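Local coordinates for protein Non-heme chloroperoxidase CPO-A1 (Streptomyces aureofaciens, PDB 1A8Q) that acts as a cofactor-free haloperoxidase of the alpha/beta hydrolase superfamily, able to brominate and possibly the chlorinating enzyme of 7-chlorotetracycline biosynthesis, at residues Asn241-Val246 with Leu269-Lys274. Residues are numbered along the deposited sequence; the frame is centred on the assembly and turned at random.
Sequences NAELKV and LEFLNK
Glu243 OE1 lies at the edge of the Phe271 ring, near its plane and 3.9 Å from CD1 of Phe271, with the carboxylate and ring planes turned 85° apart. Water 1 reaches the same edge in the ring plane and donates to Glu243 OE1. The ring itself turns inward from the last helix to pack on Leu216 of the adjacent strand 215-220 and on Ser114 and Val116 of strand 112-118 beyond it. The other oxygen, Glu243 OE2, takes a salt-bridged hydrogen bond from the side chain of the C-terminal residue, Lys274 NZ, at 3.2 Å, on the syn side and 18° out of the carboxylate plane. Lys274, its chain bent at chi3 (-76°) and chi4, comes from the direction opposite to Glu243, while its terminal carboxylate pairs with Arg113. A second charged pair lies further along the strand, where the extended chains of Lys245 and Glu270 cross at about a right angle. Their direct salt bridge is weak, with Lys245 NZ 3.5 Å from Glu270 OE2, but water 2 bridges the two groups. The stronger partner of Lys245 is Asp267, about one turn before Glu270 on the helix; the ammonium thus has two acidic partners. With Phe271 buried against the sheet and the charged pairs in the surface layer, outermost strand 243-247 is joined to the C-terminal helix 260-272 that packs over one face of the sheet, the closing strand-helix unit of the alpha/beta hydrolase fold.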
# COMPACT_ATOMS: atom_id res chain seq x y z
N ASN A 241 11.58 15.44 -8.37
CA ASN A 241 12.28 15.57 -7.10
C ASN A 241 12.20 14.40 -6.12
O ASN A 241 12.67 14.51 -5.00
CB ASN A 241 11.79 16.85 -6.37
CG ASN A 241 12.10 18.11 -7.17
OD1 ASN A 241 13.18 18.21 -7.74
ND2 ASN A 241 11.13 18.99 -7.28
N ALA A 242 11.74 13.23 -6.54
CA ALA A 242 11.65 12.08 -5.64
C ALA A 242 12.98 11.59 -5.14
O ALA A 242 14.01 11.66 -5.85
CB ALA A 242 10.96 10.97 -6.46
N GLU A 243 13.04 11.05 -3.92
CA GLU A 243 14.20 10.36 -3.39
C GLU A 243 13.99 8.85 -3.40
O GLU A 243 12.85 8.46 -3.11
CB GLU A 243 14.50 10.75 -1.92
CG GLU A 243 14.12 12.17 -1.57
CD GLU A 243 14.17 12.62 -0.13
OE1 GLU A 243 14.30 11.85 0.85
OE2 GLU A 243 14.01 13.85 0.07
N LEU A 244 14.99 8.05 -3.73
CA LEU A 244 14.81 6.60 -3.70
C LEU A 244 15.72 5.99 -2.64
O LEU A 244 16.88 6.40 -2.51
CB LEU A 244 15.16 5.98 -5.06
CG LEU A 244 15.29 4.46 -5.14
CD1 LEU A 244 13.89 3.81 -5.07
CD2 LEU A 244 15.92 4.03 -6.47
N LYS A 245 15.21 5.07 -1.80
CA LYS A 245 16.06 4.36 -0.86
C LYS A 245 15.85 2.87 -1.13
O LYS A 245 14.72 2.38 -0.94
CB LYS A 245 15.74 4.69 0.61
CG LYS A 245 16.14 6.10 1.02
CD LYS A 245 15.93 6.37 2.52
CE LYS A 245 16.69 7.66 2.86
NZ LYS A 245 16.88 7.80 4.33
N VAL A 246 16.86 2.18 -1.63
CA VAL A 246 16.80 0.75 -1.87
C VAL A 246 17.15 0.01 -0.57
O VAL A 246 18.18 0.29 0.03
CB VAL A 246 17.73 0.30 -3.00
CG1 VAL A 246 17.75 -1.22 -3.15
CG2 VAL A 246 17.25 1.05 -4.24
N LEU A 269 10.39 8.67 9.87
CA LEU A 269 10.41 9.78 10.80
C LEU A 269 11.37 10.89 10.31
O LEU A 269 10.98 12.05 10.45
CB LEU A 269 10.76 9.29 12.19
CG LEU A 269 9.64 8.61 13.00
CD1 LEU A 269 10.19 8.21 14.35
CD2 LEU A 269 8.45 9.54 13.15
N GLU A 270 12.45 10.49 9.69
CA GLU A 270 13.38 11.51 9.14
C GLU A 270 12.70 12.28 8.03
O GLU A 270 12.68 13.51 7.98
CB GLU A 270 14.65 10.82 8.65
CG GLU A 270 15.62 11.81 7.99
CD GLU A 270 16.83 11.03 7.50
OE1 GLU A 270 17.74 10.80 8.32
OE2 GLU A 270 16.83 10.63 6.33
N PHE A 271 12.01 11.56 7.11
CA PHE A 271 11.29 12.17 6.02
C PHE A 271 10.16 13.06 6.47
O PHE A 271 9.86 14.06 5.84
CB PHE A 271 10.73 11.06 5.09
CG PHE A 271 10.10 11.61 3.84
CD1 PHE A 271 10.91 12.12 2.82
CD2 PHE A 271 8.72 11.72 3.73
CE1 PHE A 271 10.28 12.67 1.70
CE2 PHE A 271 8.11 12.20 2.59
CZ PHE A 271 8.92 12.71 1.58
N LEU A 272 9.44 12.72 7.57
CA LEU A 272 8.31 13.50 8.01
C LEU A 272 8.70 14.91 8.46
O LEU A 272 7.84 15.79 8.47
CB LEU A 272 7.52 12.83 9.13
CG LEU A 272 6.76 11.56 8.66
CD1 LEU A 272 6.28 10.76 9.87
CD2 LEU A 272 5.63 11.95 7.74
N ASN A 273 9.96 15.13 8.78
CA ASN A 273 10.42 16.47 9.13
C ASN A 273 10.71 17.29 7.88
O ASN A 273 11.45 18.29 7.98
CB ASN A 273 11.75 16.36 9.90
CG ASN A 273 11.50 15.93 11.32
OD1 ASN A 273 11.94 16.61 12.24
ND2 ASN A 273 10.78 14.84 11.52
N LYS A 274 10.27 16.93 6.70
CA LYS A 274 10.46 17.64 5.45
C LYS A 274 9.14 18.28 5.00
O LYS A 274 9.18 19.41 4.45
CB LYS A 274 10.94 16.66 4.39
CG LYS A 274 11.94 17.13 3.35
CD LYS A 274 12.64 15.93 2.70
CE LYS A 274 13.69 15.36 3.65
NZ LYS A 274 14.91 14.91 2.93
OXT LYS A 274 8.06 17.84 5.48
O HOH W 1 14.32 11.63 3.71
O HOH W 2 14.26 9.41 5.15